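Local coordinates for putative (PDB 4O8S), which is probably a nucleotidyltransferase of the nucleotidyltransferase superfamily, related to the AbiEii toxins of type IV toxin-antitoxin systems, at residues E4-H9 and Y89-D93; K11-I16 and A63-I68; M25-T31 and S43-D49; A147-F151 and L195-M200. All blocks are in the same frame, centred on the assembly; numbering follows the deposited sequence.

Contact 1 (E4-H9 and Y89-D93); sequences EQALNH and YATKD
Helix-on-sheet packing of the nucleotidyltransferase fold starts here, where N8 and H9 in the first turns of helix 4-19 meet Y89 and T91 at the end of strand 82-91, with D93 just beyond it. The Y89 hydroxyl reaches the edge of the H9 imidazole, near its plane, and Y89 OH is hydrogen-bonded to H9 ND1 at 2.8 Å; the two side chains cross at about a right angle. A water 2.9 Å from Y89 OH also donates to Q5 O, tying the hydroxyl to the helix backbone. On the other side of the ring, H9 NE2 bonds E44 O. One residue earlier, N8 has its CG anti to the carbonyl carbon (chi1 -77°), which carries the amide out over T91, with N8 CB 3.6 Å from T91 CG2. N8 ND2 gives D93 OD2 a nearly straight bond of 2.8 Å, in its own amide plane but from above the carboxylate plane. E4 OE2 comes within 3.0 Å of the same D93 OD2, two acceptors without a bond, so one carboxylate may have a raised pKa. A second water accepts from N8 ND2 at 3.1 Å and is hydrogen-bonded to T91 OG1, which also bonds N94 O.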
loop_
_atom_site.group_PDB
_atom_site.type_symbol
_atom_site.label_atom_id
_atom_site.label_comp_id
_atom_site.label_asym_id
_atom_site.label_seq_id
_atom_site.Cartn_x
_atom_site.Cartn_y
_atom_site.Cartn_z
ATOM N N GLU A 4 5.629 20.461 5.345
ATOM C CA GLU A 4 4.434 21.202 4.931
ATOM C C GLU A 4 4.006 20.769 3.529
ATOM O O GLU A 4 2.812 20.696 3.209
ATOM C CB GLU A 4 4.700 22.711 4.973
ATOM C CG GLU A 4 3.514 23.593 4.565
ATOM C CD GLU A 4 3.556 24.985 5.202
ATOM O OE1 GLU A 4 3.937 25.093 6.390
ATOM O OE2 GLU A 4 3.204 25.975 4.520
ATOM N N GLN A 5 5.003 20.479 2.701
ATOM C CA GLN A 5 4.779 19.947 1.370
ATOM C C GLN A 5 4.053 18.595 1.466
ATOM O O GLN A 5 3.066 18.357 0.770
ATOM C CB GLN A 5 6.126 19.804 0.654
ATOM C CG GLN A 5 6.072 19.044 -0.665
ATOM C CD GLN A 5 7.456 18.758 -1.238
ATOM O OE1 GLN A 5 8.408 19.514 -1.014
ATOM N NE2 GLN A 5 7.574 17.659 -1.980
ATOM N N ALA A 6 4.538 17.721 2.345
ATOM C CA ALA A 6 3.898 16.430 2.570
ATOM C C ALA A 6 2.473 16.605 3.105
ATOM O O ALA A 6 1.553 15.876 2.697
ATOM C CB ALA A 6 4.736 15.581 3.527
ATOM N N LEU A 7 2.291 17.567 4.013
ATOM C CA LEU A 7 0.977 17.825 4.614
ATOM C C LEU A 7 -0.073 18.219 3.578
ATOM O O LEU A 7 -1.221 17.774 3.638
ATOM C CB LEU A 7 1.063 18.929 5.676
ATOM C CG LEU A 7 1.700 18.640 7.043
ATOM C CD1 LEU A 7 1.480 19.829 7.982
ATOM C CD2 LEU A 7 1.149 17.357 7.664
ATOM N N ASN A 8 0.298 19.084 2.642
ATOM C CA ASN A 8 -0.654 19.460 1.607
ATOM C C ASN A 8 -0.927 18.288 0.667
ATOM O O ASN A 8 -2.060 18.091 0.229
ATOM C CB ASN A 8 -0.182 20.705 0.864
ATOM C CG ASN A 8 -0.405 21.965 1.678
ATOM O OD1 ASN A 8 -1.467 22.138 2.278
ATOM N ND2 ASN A 8 0.602 22.828 1.736
ATOM N N HIS A 9 0.106 17.494 0.398
ATOM C CA HIS A 9 -0.044 16.285 -0.405
ATOM C C HIS A 9 -1.044 15.313 0.236
ATOM O O HIS A 9 -1.966 14.823 -0.428
ATOM C CB HIS A 9 1.309 15.602 -0.586
ATOM C CG HIS A 9 1.322 14.555 -1.659
ATOM N ND1 HIS A 9 1.229 14.867 -3.002
ATOM C CD2 HIS A 9 1.439 13.208 -1.594
ATOM C CE1 HIS A 9 1.279 13.755 -3.713
ATOM N NE2 HIS A 9 1.406 12.731 -2.886
ATOM N N TYR A 89 -0.546 20.054 -9.364
ATOM C CA TYR A 89 -1.185 20.990 -8.451
ATOM C C TYR A 89 -0.157 21.854 -7.751
ATOM O O TYR A 89 1.036 21.514 -7.705
ATOM C CB TYR A 89 -2.009 20.237 -7.397
ATOM C CG TYR A 89 -1.152 19.521 -6.367
ATOM C CD1 TYR A 89 -0.700 18.222 -6.588
ATOM C CD2 TYR A 89 -0.797 20.143 -5.175
ATOM C CE1 TYR A 89 0.085 17.572 -5.656
ATOM C CE2 TYR A 89 -0.015 19.501 -4.242
ATOM C CZ TYR A 89 0.418 18.219 -4.479
ATOM O OH TYR A 89 1.206 17.587 -3.548
ATOM N N ALA A 90 -0.639 22.961 -7.194
ATOM C CA ALA A 90 0.166 23.823 -6.335
ATOM C C ALA A 90 -0.641 24.101 -5.072
ATOM O O ALA A 90 -1.803 23.676 -4.963
ATOM C CB ALA A 90 0.517 25.134 -7.047
ATOM N N THR A 91 -0.032 24.805 -4.120
ATOM C CA THR A 91 -0.716 25.154 -2.875
ATOM C C THR A 91 -0.736 26.664 -2.683
ATOM O O THR A 91 -0.180 27.406 -3.494
ATOM C CB THR A 91 -0.041 24.509 -1.645
ATOM O OG1 THR A 91 1.256 25.087 -1.446
ATOM C CG2 THR A 91 0.112 23.021 -1.846
ATOM N N LYS A 92 -1.383 27.115 -1.613
ATOM C CA LYS A 92 -1.312 28.518 -1.230
ATOM C C LYS A 92 0.046 28.778 -0.588
ATOM O O LYS A 92 0.608 29.870 -0.694
ATOM C CB LYS A 92 -2.439 28.873 -0.260
ATOM C CG LYS A 92 -3.838 28.675 -0.837
ATOM C CD LYS A 92 -3.973 29.294 -2.226
ATOM C CE LYS A 92 -5.379 29.103 -2.787
ATOM N NZ LYS A 92 -6.416 29.756 -1.937
ATOM N N ASP A 93 0.575 27.741 0.052
ATOM C CA ASP A 93 1.851 27.817 0.752
ATOM C C ASP A 93 3.026 27.869 -0.228
ATOM O O ASP A 93 4.139 28.259 0.141
ATOM C CB ASP A 93 1.997 26.607 1.682
ATOM C CG ASP A 93 0.742 26.346 2.514
ATOM O OD1 ASP A 93 -0.161 27.213 2.537
ATOM O OD2 ASP A 93 0.663 25.273 3.152
HETATM O O HOH W 1 2.399 19.484 -1.693
HETATM O O HOH W 2 3.198 23.258 0.083
#

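Contact 2 (K11-I16 and A63-I68); sequences KLMRAI and AIPNGI
The backbone of helical residues K11-I16 comes closest to the irregular segment A63-I68 at one end, where the CA atoms of I16 and A63 are 5.3 Å apart. From there the second segment leaves helix 56-63 at I64 and folds into a type II beta turn from P65 to I68, closed by a long bond of 3.3 Å from I68 N to P65 O. G67 takes the left-handed position of this turn (phi 99°), where a side chain would be jammed against the preceding carbonyl oxygen. Across the gap, A63 CB packs 3.9 Å from I16 CA, while A15 CB lies 3.4 Å from A63 O and also faces P65 CD. L12 sends one branch into the segment: CD1 touches I64 CD1 at 3.8 Å, the two side chains lying alongside and pointing the same way, and meets P65 CD at 4.0 Å with the side chains at about a right angle. K11 runs fully extended past the proline ring in the opposite sense, bringing NZ to N66 O; the modelled bond is too short to trust in detail. These contacts hold helix 4-19 against a beta-alpha-beta crossover, in which strand 46-50 leads through helix 56-63 to strand 68-75, running the same way in the mixed sheet.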
loop_
_atom_site.group_PDB
_atom_site.type_symbol
_atom_site.label_atom_id
_atom_site.label_comp_id
_atom_site.label_asym_id
_atom_site.label_seq_id
_atom_site.Cartn_x
_atom_site.Cartn_y
_atom_site.Cartn_z
ATOM N N LYS A 11 -3.354 15.996 2.351
ATOM C CA LYS A 11 -4.672 16.624 2.346
ATOM C C LYS A 11 -5.373 16.435 0.998
ATOM O O LYS A 11 -6.580 16.165 0.942
ATOM C CB LYS A 11 -4.527 18.108 2.663
ATOM C CG LYS A 11 -5.813 18.914 2.562
ATOM C CD LYS A 11 -5.474 20.401 2.718
ATOM C CE LYS A 11 -6.709 21.280 2.855
ATOM N NZ LYS A 11 -6.332 22.730 2.983
ATOM N N LEU A 12 -4.618 16.568 -0.091
ATOM C CA LEU A 12 -5.201 16.352 -1.408
ATOM C C LEU A 12 -5.556 14.894 -1.596
ATOM O O LEU A 12 -6.633 14.585 -2.087
ATOM C CB LEU A 12 -4.247 16.805 -2.514
ATOM C CG LEU A 12 -4.607 16.436 -3.956
ATOM C CD1 LEU A 12 -5.909 17.072 -4.421
ATOM C CD2 LEU A 12 -3.453 16.846 -4.871
HETATM N N MSE A 13 -4.659 13.990 -1.197
HETATM C CA MSE A 13 -4.947 12.564 -1.332
HETATM C C MSE A 13 -6.219 12.162 -0.591
HETATM O O MSE A 13 -7.077 11.472 -1.155
HETATM C CB MSE A 13 -3.767 11.722 -0.856
HETATM C CG MSE A 13 -2.514 11.860 -1.719
HETATM SE SE MSE A 13 -1.261 10.393 -1.228
HETATM C CE MSE A 13 -0.942 10.827 0.648
ATOM N N ARG A 14 -6.358 12.611 0.659
ATOM C CA ARG A 14 -7.545 12.285 1.470
ATOM C C ARG A 14 -8.852 12.777 0.861
ATOM O O ARG A 14 -9.836 12.045 0.829
ATOM C CB ARG A 14 -7.421 12.873 2.883
ATOM C CG ARG A 14 -6.430 12.152 3.791
ATOM C CD ARG A 14 -6.615 12.586 5.258
ATOM N NE ARG A 14 -5.811 11.753 6.148
ATOM C CZ ARG A 14 -6.224 10.594 6.659
ATOM N NH1 ARG A 14 -7.440 10.130 6.373
ATOM N NH2 ARG A 14 -5.421 9.894 7.452
ATOM N N ALA A 15 -8.860 14.025 0.398
ATOM C CA ALA A 15 -10.058 14.599 -0.209
ATOM C C ALA A 15 -10.482 13.758 -1.406
ATOM O O ALA A 15 -11.672 13.448 -1.598
ATOM C CB ALA A 15 -9.793 16.021 -0.640
ATOM N N ILE A 16 -9.500 13.373 -2.214
ATOM C CA ILE A 16 -9.801 12.563 -3.383
ATOM C C ILE A 16 -10.436 11.247 -2.969
ATOM O O ILE A 16 -11.528 10.908 -3.442
ATOM C CB ILE A 16 -8.530 12.310 -4.240
ATOM C CG1 ILE A 16 -8.172 13.583 -5.005
ATOM C CG2 ILE A 16 -8.750 11.179 -5.210
ATOM C CD1 ILE A 16 -6.775 13.551 -5.625
ATOM N N ALA A 63 -13.183 17.217 -5.999
ATOM C CA ALA A 63 -12.614 16.854 -4.699
ATOM C C ALA A 63 -11.612 17.887 -4.184
ATOM O O ALA A 63 -11.369 17.963 -2.977
ATOM C CB ALA A 63 -11.964 15.481 -4.759
ATOM N N ILE A 64 -11.008 18.652 -5.096
ATOM C CA ILE A 64 -9.971 19.618 -4.723
ATOM C C ILE A 64 -10.372 20.447 -3.500
ATOM O O ILE A 64 -11.397 21.135 -3.524
ATOM C CB ILE A 64 -9.628 20.587 -5.878
ATOM C CG1 ILE A 64 -9.273 19.806 -7.147
ATOM C CG2 ILE A 64 -8.469 21.486 -5.478
ATOM C CD1 ILE A 64 -8.109 18.828 -6.970
ATOM N N PRO A 65 -9.575 20.352 -2.418
ATOM C CA PRO A 65 -9.846 21.039 -1.151
ATOM C C PRO A 65 -9.245 22.436 -1.144
ATOM O O PRO A 65 -8.355 22.737 -1.944
ATOM C CB PRO A 65 -9.119 20.165 -0.127
ATOM C CG PRO A 65 -7.899 19.662 -0.904
ATOM C CD PRO A 65 -8.382 19.483 -2.335
ATOM N N ASN A 66 -9.727 23.281 -0.243
ATOM C CA ASN A 66 -9.233 24.645 -0.148
ATOM C C ASN A 66 -7.755 24.660 0.224
ATOM O O ASN A 66 -7.311 23.861 1.043
ATOM C CB ASN A 66 -10.068 25.429 0.862
ATOM C CG ASN A 66 -9.798 26.923 0.812
ATOM O OD1 ASN A 66 -9.394 27.524 1.810
ATOM N ND2 ASN A 66 -10.018 27.530 -0.353
ATOM N N GLY A 67 -6.986 25.550 -0.396
ATOM C CA GLY A 67 -5.558 25.594 -0.139
ATOM C C GLY A 67 -4.737 24.888 -1.202
ATOM O O GLY A 67 -3.508 25.001 -1.218
ATOM N N ILE A 68 -5.414 24.151 -2.084
ATOM C CA ILE A 68 -4.746 23.461 -3.191
ATOM C C ILE A 68 -5.237 24.031 -4.515
ATOM O O ILE A 68 -6.443 24.248 -4.687
ATOM C CB ILE A 68 -5.041 21.931 -3.189
ATOM C CG1 ILE A 68 -4.673 21.301 -1.837
ATOM C CG2 ILE A 68 -4.303 21.240 -4.346
ATOM C CD1 ILE A 68 -3.167 21.262 -1.566
#

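Contact 3 (M25-T31 and S43-D49); sequences MVLKGET and SEDLDFD
K28 NZ is held by D49 OD1 in a 2.8 Å salt bridge that meets the carboxylate from above its plane; D47 OD2 stands 4.1 Å from the same nitrogen, and D108 adds a long, weak ion pair. The lysine starts between its backbone N and carbonyl carbon (chi1 58°) and then runs straight, which lays its chain across D47 and D49. Behind it the strands pair antiparallel. V26 and D49 form a hydrogen-bonded pair, V26 N to D49 O at 2.8 Å with D49 N returning to V26 O, and K28 N donates to D47 O. Past K28 the chains part, and a water spans them, giving to K28 O and accepting from D47 N. On the other face, the F48 ring is clamped from both sides by CH-pi contacts: M25 CE lies 3.7 Å from the ring centroid and L27 CD1 4.1 Å. L27 CD1 also touches L46 CD2, which in turn meets T31 CG2 at 3.7 Å. The sequence D45-L46-D47-F48 fits the [DE]h[DE]h pattern whose carboxylates bind divalent metal in relatives, so this edge is probably part of the active site. Strand 46-50 lies between strand 26-27 and the parallel strand 98-106, while helix 4-19 covers L46 and F48 through I16 and V17.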
loop_
_atom_site.group_PDB
_atom_site.type_symbol
_atom_site.label_atom_id
_atom_site.label_comp_id
_atom_site.label_asym_id
_atom_site.label_seq_id
_atom_site.Cartn_x
_atom_site.Cartn_y
_atom_site.Cartn_z
HETATM N N MSE A 25 -14.658 2.464 -6.603
HETATM C CA MSE A 25 -13.197 2.556 -6.458
HETATM C C MSE A 25 -12.715 2.052 -5.088
HETATM O O MSE A 25 -13.248 2.456 -4.062
HETATM C CB MSE A 25 -12.760 4.012 -6.614
HETATM C CG MSE A 25 -13.045 4.580 -7.979
HETATM SE SE MSE A 25 -11.516 4.236 -9.203
HETATM C CE MSE A 25 -10.395 5.745 -8.760
ATOM N N VAL A 26 -11.693 1.197 -5.082
ATOM C CA VAL A 26 -11.115 0.672 -3.847
ATOM C C VAL A 26 -9.626 1.009 -3.796
ATOM O O VAL A 26 -8.853 0.559 -4.672
ATOM C CB VAL A 26 -11.241 -0.860 -3.790
ATOM C CG1 VAL A 26 -10.727 -1.404 -2.421
ATOM C CG2 VAL A 26 -12.689 -1.290 -4.079
ATOM N N LEU A 27 -9.224 1.798 -2.797
ATOM C CA LEU A 27 -7.807 2.135 -2.578
ATOM C C LEU A 27 -7.056 0.904 -2.106
ATOM O O LEU A 27 -7.531 0.176 -1.225
ATOM C CB LEU A 27 -7.673 3.239 -1.532
ATOM C CG LEU A 27 -6.318 3.916 -1.262
ATOM C CD1 LEU A 27 -5.920 4.822 -2.434
ATOM C CD2 LEU A 27 -6.374 4.717 0.058
ATOM N N LYS A 28 -5.884 0.656 -2.693
ATOM C CA LYS A 28 -5.079 -0.480 -2.303
ATOM C C LYS A 28 -3.634 -0.051 -2.093
ATOM O O LYS A 28 -3.326 1.140 -2.044
ATOM C CB LYS A 28 -5.143 -1.581 -3.367
ATOM C CG LYS A 28 -4.671 -1.098 -4.742
ATOM C CD LYS A 28 -4.683 -2.234 -5.772
ATOM C CE LYS A 28 -4.248 -1.692 -7.150
ATOM N NZ LYS A 28 -4.242 -2.769 -8.175
ATOM N N GLY A 29 -2.768 -1.041 -1.940
ATOM C CA GLY A 29 -1.342 -0.825 -1.834
ATOM C C GLY A 29 -0.880 0.056 -0.701
ATOM O O GLY A 29 -1.488 0.099 0.394
ATOM N N GLU A 30 0.193 0.790 -0.975
ATOM C CA GLU A 30 0.929 1.482 0.070
ATOM C C GLU A 30 0.149 2.592 0.719
ATOM O O GLU A 30 0.180 2.762 1.943
ATOM C CB GLU A 30 2.255 1.988 -0.502
ATOM C CG GLU A 30 3.137 0.795 -0.829
ATOM C CD GLU A 30 4.310 1.127 -1.727
ATOM O OE1 GLU A 30 4.639 2.331 -1.884
ATOM O OE2 GLU A 30 4.914 0.164 -2.253
ATOM N N THR A 31 -0.556 3.366 -0.088
ATOM C CA THR A 31 -1.273 4.496 0.473
ATOM C C THR A 31 -2.544 4.030 1.188
ATOM O O THR A 31 -3.072 4.749 2.038
ATOM C CB THR A 31 -1.484 5.602 -0.587
ATOM O OG1 THR A 31 -0.183 6.031 -1.058
ATOM C CG2 THR A 31 -2.239 6.822 -0.016
ATOM N N SER A 43 3.571 7.949 2.216
ATOM C CA SER A 43 3.268 7.306 0.930
ATOM C C SER A 43 2.668 8.375 0.017
ATOM O O SER A 43 1.840 9.161 0.468
ATOM C CB SER A 43 2.242 6.194 1.137
ATOM O OG SER A 43 2.182 5.303 0.024
ATOM N N GLU A 44 3.041 8.395 -1.263
ATOM C CA GLU A 44 2.680 9.534 -2.108
ATOM C C GLU A 44 1.803 9.223 -3.330
ATOM O O GLU A 44 1.270 10.149 -3.930
ATOM C CB GLU A 44 3.942 10.271 -2.609
ATOM C CG GLU A 44 5.104 10.315 -1.636
ATOM C CD GLU A 44 6.419 10.715 -2.319
ATOM O OE1 GLU A 44 6.933 9.923 -3.150
ATOM O OE2 GLU A 44 6.930 11.820 -2.026
ATOM N N ASP A 45 1.689 7.959 -3.730
ATOM C CA ASP A 45 0.895 7.613 -4.918
ATOM C C ASP A 45 -0.493 7.073 -4.532
ATOM O O ASP A 45 -0.652 6.500 -3.453
ATOM C CB ASP A 45 1.632 6.565 -5.765
ATOM C CG ASP A 45 3.003 7.046 -6.236
ATOM O OD1 ASP A 45 3.175 8.283 -6.407
ATOM O OD2 ASP A 45 3.904 6.189 -6.439
ATOM N N LEU A 46 -1.493 7.239 -5.402
ATOM C CA LEU A 46 -2.791 6.627 -5.144
ATOM C C LEU A 46 -3.019 5.486 -6.131
ATOM O O LEU A 46 -2.863 5.669 -7.359
ATOM C CB LEU A 46 -3.924 7.650 -5.243
ATOM C CG LEU A 46 -4.050 8.742 -4.177
ATOM C CD1 LEU A 46 -5.179 9.674 -4.554
ATOM C CD2 LEU A 46 -4.319 8.129 -2.808
ATOM N N ASP A 47 -3.373 4.310 -5.610
ATOM C CA ASP A 47 -3.602 3.140 -6.450
ATOM C C ASP A 47 -4.958 2.518 -6.101
ATOM O O ASP A 47 -5.249 2.253 -4.921
ATOM C CB ASP A 47 -2.473 2.118 -6.238
ATOM C CG ASP A 47 -2.268 1.202 -7.438
ATOM O OD1 ASP A 47 -2.839 1.468 -8.533
ATOM O OD2 ASP A 47 -1.504 0.221 -7.309
ATOM N N PHE A 48 -5.779 2.282 -7.124
ATOM C CA PHE A 48 -7.131 1.758 -6.919
ATOM C C PHE A 48 -7.406 0.522 -7.747
ATOM O O PHE A 48 -6.749 0.286 -8.784
ATOM C CB PHE A 48 -8.173 2.795 -7.328
ATOM C CG PHE A 48 -8.131 4.067 -6.541
ATOM C CD1 PHE A 48 -7.328 5.119 -6.954
ATOM C CD2 PHE A 48 -8.942 4.237 -5.419
ATOM C CE1 PHE A 48 -7.312 6.342 -6.236
ATOM C CE2 PHE A 48 -8.932 5.433 -4.702
ATOM C CZ PHE A 48 -8.111 6.488 -5.109
ATOM N N ASP A 49 -8.372 -0.270 -7.291
ATOM C CA ASP A 49 -9.041 -1.258 -8.145
ATOM C C ASP A 49 -10.445 -0.727 -8.349
ATOM O O ASP A 49 -10.975 -0.036 -7.476
ATOM C CB ASP A 49 -9.164 -2.623 -7.468
ATOM C CG ASP A 49 -7.874 -3.396 -7.461
ATOM O OD1 ASP A 49 -7.040 -3.209 -8.388
ATOM O OD2 ASP A 49 -7.691 -4.195 -6.513
HETATM O O HOH W 3 -2.596 3.613 -2.940
HETATM O O HOH W 4 0.038 3.228 -3.068
#

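Contact 4 (A147-F151 and L195-M200); sequences ARDLF and LLNQIM
F151 and M200 lie alongside each other with their chains running in opposite senses, each with its CG anti to its own backbone N (chi1 -175° for F151, -172° for M200), so that each side chain reaches across to the other segment. M200 is extended to its end: its CG lies at the edge of the F151 ring, near the ring plane, and its CE runs on to the helix backbone, 3.6 Å from F151 N. There the methyl also meets L150 CG at 3.9 Å, the two side chains at about a right angle. L196 lies antiparallel to F151 as well and splits its two branches: CD2 rests 3.8 Å from F151 CD2, while CD1 presses on A147 CB at 3.5 Å. Farther out on the ring, I199 comes in at roughly a right angle, its CD1 4.0 Å from F151 CE2. At the opposite end, L195 CD1 covers one face of the R148 guanidinium, 3.5 Å from NH2. The loop holds these groups in place by its own turn, since L196 O accepts from both I199 N and M200 N. Between the segments the chemistry is that of methyls, a phenyl ring and a selenomethionine, so shape and exclusion of water should dominate; the charge of R148 is met by D193, whose salt bridge to NE leaves the guanidinium face to the leucine.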
loop_
_atom_site.group_PDB
_atom_site.type_symbol
_atom_site.label_atom_id
_atom_site.label_comp_id
_atom_site.label_asym_id
_atom_site.label_seq_id
_atom_site.Cartn_x
_atom_site.Cartn_y
_atom_site.Cartn_z
ATOM N N ALA A 147 12.779 -1.333 -1.357
ATOM C CA ALA A 147 12.888 -1.543 0.076
ATOM C C ALA A 147 11.557 -1.322 0.810
ATOM O O ALA A 147 11.335 -1.875 1.897
ATOM C CB ALA A 147 13.967 -0.660 0.641
ATOM N N ARG A 148 10.683 -0.510 0.218
ATOM C CA ARG A 148 9.352 -0.275 0.779
ATOM C C ARG A 148 8.593 -1.567 0.989
ATOM O O ARG A 148 7.799 -1.667 1.926
ATOM C CB ARG A 148 8.544 0.639 -0.135
ATOM C CG ARG A 148 9.023 2.068 -0.110
ATOM C CD ARG A 148 8.504 2.874 -1.305
ATOM N NE ARG A 148 9.258 4.120 -1.431
ATOM C CZ ARG A 148 8.920 5.140 -2.224
ATOM N NH1 ARG A 148 7.817 5.091 -2.972
ATOM N NH2 ARG A 148 9.693 6.217 -2.259
ATOM N N ASP A 149 8.820 -2.552 0.121
ATOM C CA ASP A 149 8.137 -3.827 0.263
ATOM C C ASP A 149 8.540 -4.495 1.581
ATOM O O ASP A 149 7.712 -5.103 2.276
ATOM C CB ASP A 149 8.460 -4.739 -0.919
ATOM C CG ASP A 149 7.897 -4.211 -2.234
ATOM O OD1 ASP A 149 6.949 -3.393 -2.183
ATOM O OD2 ASP A 149 8.406 -4.610 -3.313
ATOM N N LEU A 150 9.818 -4.378 1.922
ATOM C CA LEU A 150 10.321 -4.952 3.164
ATOM C C LEU A 150 9.774 -4.201 4.372
ATOM O O LEU A 150 9.284 -4.818 5.324
ATOM C CB LEU A 150 11.850 -4.922 3.182
ATOM C CG LEU A 150 12.478 -5.496 4.452
ATOM C CD1 LEU A 150 12.004 -6.925 4.704
ATOM C CD2 LEU A 150 13.989 -5.457 4.350
ATOM N N PHE A 151 9.849 -2.873 4.327
ATOM C CA PHE A 151 9.328 -2.042 5.404
ATOM C C PHE A 151 7.865 -2.385 5.669
ATOM O O PHE A 151 7.438 -2.590 6.817
ATOM C CB PHE A 151 9.402 -0.574 4.992
ATOM C CG PHE A 151 8.989 0.386 6.082
ATOM C CD1 PHE A 151 7.641 0.659 6.326
ATOM C CD2 PHE A 151 9.954 1.023 6.864
ATOM C CE1 PHE A 151 7.256 1.548 7.341
ATOM C CE2 PHE A 151 9.586 1.909 7.890
ATOM C CZ PHE A 151 8.233 2.175 8.125
ATOM N N LEU A 195 11.917 8.303 1.566
ATOM C CA LEU A 195 10.800 7.925 2.434
ATOM C C LEU A 195 11.247 6.926 3.517
ATOM O O LEU A 195 10.511 6.662 4.480
ATOM C CB LEU A 195 9.625 7.376 1.606
ATOM C CG LEU A 195 9.005 8.343 0.575
ATOM C CD1 LEU A 195 7.664 7.840 0.047
ATOM C CD2 LEU A 195 8.847 9.740 1.149
ATOM N N LEU A 196 12.463 6.398 3.370
ATOM C CA LEU A 196 12.974 5.348 4.252
ATOM C C LEU A 196 14.298 5.675 4.929
ATOM O O LEU A 196 14.539 5.250 6.067
ATOM C CB LEU A 196 13.166 4.048 3.467
ATOM C CG LEU A 196 11.974 3.441 2.728
ATOM C CD1 LEU A 196 12.429 2.261 1.884
ATOM C CD2 LEU A 196 10.879 3.024 3.712
ATOM N N ASN A 197 15.164 6.399 4.223
ATOM C CA ASN A 197 16.564 6.514 4.637
ATOM C C ASN A 197 16.802 7.135 6.013
ATOM O O ASN A 197 17.844 6.895 6.624
ATOM C CB ASN A 197 17.440 7.179 3.547
ATOM C CG ASN A 197 16.937 8.554 3.124
ATOM O OD1 ASN A 197 16.261 9.248 3.887
ATOM N ND2 ASN A 197 17.277 8.959 1.897
ATOM N N GLN A 198 15.844 7.915 6.507
ATOM C CA GLN A 198 15.982 8.521 7.831
ATOM C C GLN A 198 15.265 7.742 8.940
ATOM O O GLN A 198 15.419 8.065 10.118
ATOM C CB GLN A 198 15.484 9.970 7.820
ATOM C CG GLN A 198 16.268 10.897 6.896
ATOM C CD GLN A 198 17.766 10.841 7.159
ATOM O OE1 GLN A 198 18.530 10.272 6.369
ATOM N NE2 GLN A 198 18.195 11.428 8.282
ATOM N N ILE A 199 14.488 6.717 8.584
ATOM C CA ILE A 199 13.691 6.020 9.598
ATOM C C ILE A 199 13.904 4.504 9.698
ATOM O O ILE A 199 13.498 3.870 10.674
ATOM C CB ILE A 199 12.178 6.288 9.409
ATOM C CG1 ILE A 199 11.718 5.817 8.024
ATOM C CG2 ILE A 199 11.871 7.759 9.607
ATOM C CD1 ILE A 199 10.199 5.825 7.843
HETATM N N MSE A 200 14.537 3.918 8.695
HETATM C CA MSE A 200 14.597 2.478 8.637
HETATM C C MSE A 200 15.985 1.941 8.993
HETATM O O MSE A 200 16.999 2.418 8.467
HETATM C CB MSE A 200 14.159 2.002 7.257
HETATM C CG MSE A 200 14.013 0.506 7.166
HETATM SE SE MSE A 200 13.679 0.007 5.283
HETATM C CE MSE A 200 13.061 -1.805 5.598
#

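Overall arrangement
Contacts 1 and 2 share helix 4-19 and lie 10 Å apart between centres; G67 of contact 2 is joined to K92 of contact 1 through a probable backbone bond, K92 N to G67 O at 3.0 Å. The same helix reaches contact 3, the probable active-site edge, by way of I16 CG2, 3.9 Å from L46 CD1, and of M13 SE, 3.9 Å from T31 CG2. Contact 4 belongs to the helical part of the chain. Its centre is 18 Å from that of contact 3, which it touches where R148 CD packs 3.9 Å from E30 OE1, but 26 Å from contact 2, with nearest atoms about 9 Å apart. Contact 3 therefore links the sheet side to the helices.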